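Local atomic coordinates of serine protease inhibitor (Thermoanaerobacter tengcongensis, PDB entry 2PEF), a protein that probably inhibits serine proteases, as a member of the serpin family, and is captured here in its latent state. Residues K22-D27 with Y270-N275; L32-S37 with P363-T368; H312-S317 with A325-S330. All coordinates share one frame; numbering follows the deposited sequence.

The three contacts meet around the middle of the serpin fold. Interaction 3 is a backbone-bonded strand pair, one face buried and the other partly exposed. Interaction 2, wholly buried and nearest the centre of the chain, joins the short strand 32-33 and the start of helix 35-46 to strand 362-372; two serine bonds supplement its strand pairing and apolar packing. Interaction 1 is smaller and only partly buried, a loop held by a tyrosine hydroxyl and a water. Strands 255-273 and 310-318 are sheet neighbours, bonded through Y270 with T314 and I272 with H312, which ties interactions 1 and 3. Interaction 2 meets interaction 3 through L32 O with T314 OG1.

Interaction 1: K22-D27 with Y270-N275; sequences KNSIDD and YTIKMN
Y270 reaches from its strand to the loop at S24 and gives the contact its one direct hydrogen bond, from Y270 OH to S24 O at 2.7 Å. The hydroxyl lies tilted 35° from the carbonyl plane, while S24 O sits at the edge of the ring near its plane. Y270 CB points toward the loop, and CG, anti to the backbone N (chi1 -168°), continues from it.

A water extends this polar link. It donates to Y270 OH at 2.7 Å and to D26 OD2 at 3.1 Å, so the phenol is gripped from two partners and the carboxylate is joined to it indirectly. The other carboxylate oxygen, D26 OD1, accepts from the backbone N of K28 and of E29, which fixes the turn of the side chain.

Apolar contacts are fewer. The CD1 methyl of I272 lies against S24, 3.6 Å from S24 CA and 3.8 Å from S24 CB, at the end of an extended side chain. D26 CB approaches the tyrosine ring obliquely, 4.1 Å from Y270 CE1.

The loop follows helix 7-22, and S24 OG turns back to L20 O of that helix. Beside Y270 and I272 in the sheet, strand 310-318 bonds to strand 255-273 through T314 and H312, while I25 packs on helix 235-241.

Interaction 2: L32-S37 with P363-T368; sequences LISPLS and PIFIGT
L32 and I33 pair antiparallel with G367 and I366, and beside this pairing the N-terminus of helix 35-46 begins with S34 as its N-cap. Strand 362-372 carries a classic beta bulge here, I364 and F365 both facing I355. The I33-I366 pair is closed by two backbone bonds, I33 N to I366 O and I366 N to I33 O.

S34 does three jobs. Its OG stands anti to the backbone N (chi1 174°), donates to I364 O at 2.8 Å and accepts the capping bond from S37 N at 3.2 Å, so one buried hydroxyl ties the helix start to the bulge. Its CB meanwhile lies over one face of the F365 ring, a CH-pi contact 4.1 Å from S34 CB to the centroid of F365.

On the face bearing I33 and I366, the two side chains lie side by side: I33 CG1, placed between the backbone N and the carbonyl carbon (chi1 68°), is 3.7 Å from I366 CG2. P35 CG touches that same I366 methyl, the two side chains crossing at about a right angle.

At the helix start, L36 CD2 lies side by side with I364 CD1, 3.9 Å away. On the face opposite to I33, that of L32, L32 CD1 comes to 4.1 Å from F365 CD2, and a beta carbon on G367 would come within a tight 3.2 Å of L32 CD1.

Interaction 3: H312-S317 with A325-S330; sequences HKTFIS and AGAVTS
H312 and T329 face one another at one end of a closely packed sheet face that also carries T314, I316, A325 and A327. The imidazole crosses T329 obliquely, with T329 CB in plane at the ring edge, 3.9 Å from H312 CD2; CG of H312, anti to the backbone N (chi1 -158°), lies 3.9 Å from V328 O. T329 has two conformers, so the closer approach of OG1 to the ring is doubtful; in the conformer given, OG1 bonds to S37 OG. H312 NE2 makes a weak hydrogen bond to S34 O, and M274 packs against the ring. An alanine in place of H312 would probably leave S34 O without this weak bond and open a gap beside T329 and M274.

Next along the face, T314 CG2 meets A327 CB at 3.8 Å, while T314 OG1 bonds to L32 O. A327 touches S34 and S37 at the start of helix 35-46, and I316 and A325 both lie against I355.

The two strands form an antiparallel beta hairpin. As in other latent serpins, strand 322-331 is probably the inserted reactive-centre loop, lying between strand 310-318 and strand 158-169 as an added member of the main sheet. K313 N to V328 O (2.9 Å) and V328 N to K313 O (2.8 Å) close one hydrogen-bonded pair; F315 N to G326 O and G326 N to F315 O close the other.

The opposite face is looser. K313 and F315 are partly exposed, and across from F315 stands G326, which has no side chain. The V328 side chain makes no close contact with the 312-317 segment, and K313 carries its NZ to a hydrogen bond with K147 O.

Interaction 1: K22-D27 with Y270-N275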
loop_
_atom_site.group_PDB
_atom_site.type_symbol
_atom_site.label_atom_id
_atom_site.label_comp_id
_atom_site.label_asym_id
_atom_site.label_seq_id
_atom_site.Cartn_x
_atom_site.Cartn_y
_atom_site.Cartn_z
ATOM N N LYS A 22 11.129 -1.651 -1.339
ATOM C CA LYS A 22 12.455 -1.524 -1.952
ATOM C C LYS A 22 12.582 -2.234 -3.306
ATOM O O LYS A 22 13.558 -2.021 -4.037
ATOM C CB LYS A 22 13.554 -1.971 -0.979
ATOM C CG LYS A 22 13.685 -3.477 -0.802
ATOM C CD LYS A 22 14.487 -3.818 0.449
ATOM C CE LYS A 22 15.953 -3.456 0.306
ATOM N NZ LYS A 22 16.734 -3.842 1.518
ATOM N N ASN A 23 11.601 -3.071 -3.628
ATOM C CA ASN A 23 11.553 -3.742 -4.922
ATOM C C ASN A 23 10.503 -3.159 -5.881
ATOM O O ASN A 23 10.305 -3.675 -6.986
ATOM C CB ASN A 23 11.362 -5.251 -4.730
ATOM C CG ASN A 23 12.581 -5.918 -4.114
ATOM O OD1 ASN A 23 12.528 -6.419 -2.988
ATOM N ND2 ASN A 23 13.694 -5.922 -4.848
ATOM N N SER A 24 9.862 -2.069 -5.461
ATOM C CA SER A 24 8.779 -1.435 -6.222
ATOM C C SER A 24 9.116 -0.002 -6.652
ATOM O O SER A 24 8.232 0.766 -7.047
ATOM C CB SER A 24 7.492 -1.435 -5.392
ATOM O OG SER A 24 7.118 -2.748 -5.020
ATOM N N ILE A 25 10.400 0.339 -6.589
ATOM C CA ILE A 25 10.875 1.700 -6.834
ATOM C C ILE A 25 11.155 1.969 -8.311
ATOM O O ILE A 25 11.950 1.265 -8.949
ATOM C CB ILE A 25 12.151 2.007 -5.992
ATOM C CG1 ILE A 25 11.867 1.849 -4.495
ATOM C CG2 ILE A 25 12.714 3.399 -6.298
ATOM C CD1 ILE A 25 10.669 2.625 -4.002
ATOM N N ASP A 26 10.509 3.002 -8.843
ATOM C CA ASP A 26 10.781 3.451 -10.206
ATOM C C ASP A 26 12.036 4.315 -10.248
ATOM O O ASP A 26 12.401 4.965 -9.263
ATOM C CB ASP A 26 9.585 4.210 -10.786
ATOM C CG ASP A 26 9.634 4.310 -12.304
ATOM O OD1 ASP A 26 10.453 5.093 -12.839
ATOM O OD2 ASP A 26 8.842 3.608 -12.968
ATOM N N ASP A 27 12.682 4.324 -11.408
ATOM C CA ASP A 27 13.932 5.038 -11.607
ATOM C C ASP A 27 13.742 6.547 -11.778
ATOM O O ASP A 27 14.600 7.340 -11.373
ATOM C CB ASP A 27 14.647 4.471 -12.833
ATOM C CG ASP A 27 16.127 4.293 -12.609
ATOM O OD1 ASP A 27 16.527 4.017 -11.457
ATOM O OD2 ASP A 27 16.892 4.418 -13.585
ATOM N N TYR A 270 0.342 5.984 -9.097
ATOM C CA TYR A 270 1.342 4.954 -9.382
ATOM C C TYR A 270 0.677 3.608 -9.608
ATOM O O TYR A 270 -0.265 3.239 -8.905
ATOM C CB TYR A 270 2.350 4.854 -8.231
ATOM C CG TYR A 270 3.604 4.044 -8.516
ATOM C CD1 TYR A 270 4.490 4.414 -9.530
ATOM C CD2 TYR A 270 3.926 2.932 -7.736
ATOM C CE1 TYR A 270 5.651 3.686 -9.772
ATOM C CE2 TYR A 270 5.088 2.197 -7.971
ATOM C CZ TYR A 270 5.942 2.579 -8.991
ATOM O OH TYR A 270 7.091 1.859 -9.227
ATOM N N THR A 271 1.181 2.886 -10.603
ATOM C CA THR A 271 0.697 1.550 -10.904
ATOM C C THR A 271 1.884 0.605 -11.076
ATOM O O THR A 271 2.823 0.904 -11.804
ATOM C CB THR A 271 -0.212 1.558 -12.154
ATOM O OG1 THR A 271 -1.319 2.440 -11.919
ATOM C CG2 THR A 271 -0.746 0.164 -12.457
ATOM N N ILE A 272 1.834 -0.532 -10.385
ATOM C CA ILE A 272 2.913 -1.512 -10.469
ATOM C C ILE A 272 2.400 -2.957 -10.451
ATOM O O ILE A 272 1.474 -3.289 -9.710
ATOM C CB ILE A 272 3.999 -1.272 -9.374
ATOM C CG1 ILE A 272 5.247 -2.119 -9.642
ATOM C CG2 ILE A 272 3.442 -1.487 -7.952
ATOM C CD1 ILE A 272 6.519 -1.546 -9.044
ATOM N N LYS A 273 3.004 -3.793 -11.291
ATOM C CA LYS A 273 2.767 -5.232 -11.275
ATOM C C LYS A 273 3.724 -5.852 -10.261
ATOM O O LYS A 273 4.937 -5.635 -10.329
ATOM C CB LYS A 273 2.987 -5.810 -12.673
ATOM C CG LYS A 273 2.674 -7.292 -12.817
ATOM C CD LYS A 273 2.790 -7.718 -14.269
ATOM C CE LYS A 273 2.924 -9.222 -14.396
ATOM N NZ LYS A 273 2.895 -9.672 -15.815
ATOM N N MET A 274 3.174 -6.605 -9.310
ATOM C CA MET A 274 3.957 -7.101 -8.176
ATOM C C MET A 274 4.472 -8.540 -8.306
ATOM O O MET A 274 5.115 -9.051 -7.390
ATOM C CB MET A 274 3.166 -6.921 -6.875
ATOM C CG MET A 274 3.239 -5.504 -6.333
ATOM S SD MET A 274 2.205 -5.251 -4.888
ATOM C CE MET A 274 2.869 -3.694 -4.313
ATOM N N ASN A 275 4.207 -9.175 -9.445
ATOM C CA ASN A 275 4.603 -10.567 -9.674
ATOM C C ASN A 275 6.061 -10.875 -9.325
ATOM O O ASN A 275 6.327 -11.748 -8.498
ATOM C CB ASN A 275 4.317 -10.980 -11.119
ATOM C CG ASN A 275 2.838 -11.129 -11.403
ATOM O OD1 ASN A 275 2.013 -10.345 -10.922
ATOM N ND2 ASN A 275 2.493 -12.136 -12.196
HETATM O O HOH W 1 7.552 1.075 -11.764
#

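Interaction 2: L32-S37 with P363-T368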
loop_
_atom_site.group_PDB
_atom_site.type_symbol
_atom_site.label_atom_id
_atom_site.label_comp_id
_atom_site.label_asym_id
_atom_site.label_seq_id
_atom_site.Cartn_x
_atom_site.Cartn_y
_atom_site.Cartn_z
ATOM N N LEU A 32 4.740 4.897 -5.120
ATOM C CA LEU A 32 3.875 4.868 -3.942
ATOM C C LEU A 32 3.231 3.508 -3.822
ATOM O O LEU A 32 2.577 3.045 -4.753
ATOM C CB LEU A 32 2.781 5.929 -4.027
ATOM C CG LEU A 32 1.770 5.970 -2.873
ATOM C CD1 LEU A 32 2.406 6.453 -1.564
ATOM C CD2 LEU A 32 0.593 6.843 -3.239
ATOM N N ILE A 33 3.420 2.866 -2.677
ATOM C CA ILE A 33 2.729 1.611 -2.418
ATOM C C ILE A 33 2.063 1.640 -1.051
ATOM O O ILE A 33 2.480 2.387 -0.161
ATOM C CB ILE A 33 3.647 0.362 -2.555
ATOM C CG1 ILE A 33 4.698 0.308 -1.445
ATOM C CG2 ILE A 33 4.282 0.292 -3.959
ATOM C CD1 ILE A 33 5.181 -1.100 -1.150
ATOM N N SER A 34 1.002 0.852 -0.917
ATOM C CA SER A 34 0.417 0.555 0.380
ATOM C C SER A 34 0.683 -0.898 0.720
ATOM O O SER A 34 0.036 -1.797 0.166
ATOM C CB SER A 34 -1.088 0.814 0.388
ATOM O OG SER A 34 -1.660 0.383 1.603
ATOM N N PRO A 35 1.649 -1.142 1.621
ATOM C CA PRO A 35 1.927 -2.507 2.053
ATOM C C PRO A 35 0.697 -3.155 2.685
ATOM O O PRO A 35 0.466 -4.344 2.480
ATOM C CB PRO A 35 3.047 -2.327 3.078
ATOM C CG PRO A 35 3.684 -1.031 2.720
ATOM C CD PRO A 35 2.559 -0.170 2.258
ATOM N N LEU A 36 -0.088 -2.371 3.424
ATOM C CA LEU A 36 -1.319 -2.861 4.043
ATOM C C LEU A 36 -2.275 -3.433 2.998
ATOM O O LEU A 36 -2.764 -4.545 3.148
ATOM C CB LEU A 36 -2.020 -1.757 4.843
ATOM C CG LEU A 36 -3.340 -2.127 5.534
ATOM C CD1 LEU A 36 -3.166 -3.275 6.537
ATOM C CD2 LEU A 36 -3.935 -0.899 6.206
ATOM N N SER A 37 -2.530 -2.662 1.945
ATOM C CA SER A 37 -3.410 -3.098 0.867
ATOM C C SER A 37 -2.922 -4.383 0.198
ATOM O O SER A 37 -3.709 -5.300 -0.050
ATOM C CB SER A 37 -3.568 -1.984 -0.169
ATOM O OG SER A 37 -4.353 -2.422 -1.263
ATOM N N PRO A 363 4.161 1.317 8.088
ATOM C CA PRO A 363 3.784 2.212 6.995
ATOM C C PRO A 363 2.524 1.766 6.250
ATOM O O PRO A 363 2.540 0.752 5.539
ATOM C CB PRO A 363 5.001 2.160 6.074
ATOM C CG PRO A 363 5.560 0.790 6.270
ATOM C CD PRO A 363 5.241 0.389 7.696
ATOM N N ILE A 364 1.445 2.527 6.418
ATOM C CA ILE A 364 0.216 2.307 5.651
ATOM C C ILE A 364 0.479 2.589 4.173
ATOM O O ILE A 364 0.063 1.821 3.307
ATOM C CB ILE A 364 -0.959 3.191 6.169
ATOM C CG1 ILE A 364 -1.162 3.019 7.683
ATOM C CG2 ILE A 364 -2.248 2.929 5.381
ATOM C CD1 ILE A 364 -1.590 1.624 8.130
ATOM N N PHE A 365 1.172 3.696 3.915
ATOM C CA PHE A 365 1.669 4.071 2.595
ATOM C C PHE A 365 3.152 4.399 2.707
ATOM O O PHE A 365 3.611 4.924 3.731
ATOM C CB PHE A 365 0.920 5.296 2.065
ATOM C CG PHE A 365 -0.492 5.010 1.632
ATOM C CD1 PHE A 365 -1.538 5.012 2.557
ATOM C CD2 PHE A 365 -0.782 4.759 0.291
ATOM C CE1 PHE A 365 -2.848 4.757 2.154
ATOM C CE2 PHE A 365 -2.085 4.497 -0.121
ATOM C CZ PHE A 365 -3.121 4.496 0.808
ATOM N N ILE A 366 3.905 4.081 1.659
ATOM C CA ILE A 366 5.327 4.433 1.599
ATOM C C ILE A 366 5.709 4.729 0.145
ATOM O O ILE A 366 5.286 4.024 -0.775
ATOM C CB ILE A 366 6.237 3.357 2.274
ATOM C CG1 ILE A 366 7.698 3.821 2.321
ATOM C CG2 ILE A 366 6.090 1.991 1.595
ATOM C CD1 ILE A 366 8.562 3.049 3.323
ATOM N N GLY A 367 6.473 5.794 -0.062
ATOM C CA GLY A 367 6.776 6.228 -1.422
ATOM C C GLY A 367 7.968 7.138 -1.589
ATOM O O GLY A 367 8.699 7.417 -0.638
ATOM N N THR A 368 8.160 7.590 -2.823
ATOM C CA THR A 368 9.267 8.471 -3.164
ATOM C C THR A 368 8.743 9.662 -3.937
ATOM O O THR A 368 7.815 9.528 -4.737
ATOM C CB THR A 368 10.324 7.763 -4.041
ATOM O OG1 THR A 368 9.691 7.194 -5.195
ATOM C CG2 THR A 368 11.032 6.660 -3.266
#

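Interaction 3: H312-S317 with A325-S330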
loop_
_atom_site.group_PDB
_atom_site.type_symbol
_atom_site.label_atom_id
_atom_site.label_comp_id
_atom_site.label_asym_id
_atom_site.label_seq_id
_atom_site.Cartn_x
_atom_site.Cartn_y
_atom_site.Cartn_z
ATOM N N HIS A 312 -1.169 -3.344 -8.429
ATOM C CA HIS A 312 -1.253 -2.366 -7.357
ATOM C C HIS A 312 -1.403 -0.978 -7.973
ATOM O O HIS A 312 -0.614 -0.602 -8.832
ATOM C CB HIS A 312 0.022 -2.429 -6.508
ATOM C CG HIS A 312 -0.139 -1.875 -5.126
ATOM N ND1 HIS A 312 0.560 -0.782 -4.666
ATOM C CD2 HIS A 312 -0.916 -2.280 -4.098
ATOM C CE1 HIS A 312 0.216 -0.538 -3.414
ATOM N NE2 HIS A 312 -0.679 -1.433 -3.045
ATOM N N LYS A 313 -2.426 -0.240 -7.543
ATOM C CA LYS A 313 -2.654 1.138 -7.987
ATOM C C LYS A 313 -2.768 2.026 -6.766
ATOM O O LYS A 313 -3.487 1.701 -5.822
ATOM C CB LYS A 313 -3.940 1.260 -8.807
ATOM C CG LYS A 313 -3.878 0.694 -10.210
ATOM C CD LYS A 313 -5.071 1.157 -11.061
ATOM C CE LYS A 313 -5.051 2.663 -11.319
ATOM N NZ LYS A 313 -6.004 3.065 -12.397
ATOM N N THR A 314 -2.065 3.154 -6.783
ATOM C CA THR A 314 -2.097 4.070 -5.653
ATOM C C THR A 314 -2.256 5.514 -6.102
ATOM O O THR A 314 -1.997 5.852 -7.256
ATOM C CB THR A 314 -0.825 3.974 -4.806
ATOM O OG1 THR A 314 0.312 4.196 -5.649
ATOM C CG2 THR A 314 -0.712 2.602 -4.142
ATOM N N PHE A 315 -2.676 6.353 -5.160
ATOM C CA PHE A 315 -2.856 7.779 -5.376
ATOM C C PHE A 315 -2.558 8.494 -4.065
ATOM O O PHE A 315 -2.873 7.980 -2.992
ATOM C CB PHE A 315 -4.299 8.072 -5.807
ATOM C CG PHE A 315 -4.670 9.527 -5.739
ATOM C CD1 PHE A 315 -4.473 10.365 -6.834
ATOM C CD2 PHE A 315 -5.214 10.064 -4.574
ATOM C CE1 PHE A 315 -4.809 11.714 -6.767
ATOM C CE2 PHE A 315 -5.557 11.415 -4.499
ATOM C CZ PHE A 315 -5.353 12.239 -5.597
ATOM N N ILE A 316 -1.937 9.668 -4.164
ATOM C CA ILE A 316 -1.715 10.528 -3.002
ATOM C C ILE A 316 -1.846 12.000 -3.382
ATOM O O ILE A 316 -1.471 12.407 -4.488
ATOM C CB ILE A 316 -0.332 10.278 -2.327
ATOM C CG1 ILE A 316 -0.230 11.058 -1.006
ATOM C CG2 ILE A 316 0.823 10.623 -3.287
ATOM C CD1 ILE A 316 0.777 10.508 -0.029
ATOM N N SER A 317 -2.387 12.789 -2.460
ATOM C CA SER A 317 -2.381 14.234 -2.591
ATOM C C SER A 317 -2.063 14.821 -1.221
ATOM O O SER A 317 -2.781 14.573 -0.254
ATOM C CB SER A 317 -3.722 14.755 -3.112
ATOM O OG SER A 317 -3.675 16.155 -3.338
ATOM N N ALA A 325 -4.830 9.639 0.579
ATOM C CA ALA A 325 -4.095 8.587 -0.106
ATOM C C ALA A 325 -5.010 7.392 -0.321
ATOM O O ALA A 325 -5.875 7.104 0.511
ATOM C CB ALA A 325 -2.867 8.190 0.686
ATOM N N GLY A 326 -4.835 6.721 -1.452
ATOM C CA GLY A 326 -5.675 5.591 -1.809
ATOM C C GLY A 326 -4.864 4.479 -2.442
ATOM O O GLY A 326 -3.838 4.727 -3.080
ATOM N N ALA A 327 -5.328 3.250 -2.254
ATOM C CA ALA A 327 -4.674 2.092 -2.842
ATOM C C ALA A 327 -5.673 1.009 -3.198
ATOM O O ALA A 327 -6.693 0.830 -2.529
ATOM C CB ALA A 327 -3.616 1.536 -1.907
ATOM N N VAL A 328 -5.375 0.309 -4.281
ATOM C CA VAL A 328 -6.092 -0.899 -4.634
ATOM C C VAL A 328 -5.058 -1.960 -4.956
ATOM O O VAL A 328 -4.037 -1.675 -5.584
ATOM C CB VAL A 328 -7.021 -0.694 -5.859
ATOM C CG1 VAL A 328 -7.641 -2.020 -6.303
ATOM C CG2 VAL A 328 -8.116 0.319 -5.544
ATOM N N THR A 329 -5.311 -3.170 -4.470
ATOM C CA THR A 329 -4.543 -4.341 -4.879
ATOM C C THR A 329 -5.510 -5.385 -5.428
ATOM O O THR A 329 -6.474 -5.756 -4.766
ATOM C CB THR A 329 -3.724 -4.941 -3.718
ATOM O OG1 THR A 329 -3.015 -3.899 -3.038
ATOM C CG2 THR A 329 -2.729 -5.977 -4.246
ATOM N N SER A 330 -5.250 -5.837 -6.650
ATOM C CA SER A 330 -6.081 -6.865 -7.262
ATOM C C SER A 330 -5.274 -8.127 -7.550
ATOM O O SER A 330 -4.067 -8.070 -7.819
ATOM C CB SER A 330 -6.758 -6.344 -8.534
ATOM O OG SER A 330 -5.797 -5.929 -9.482
#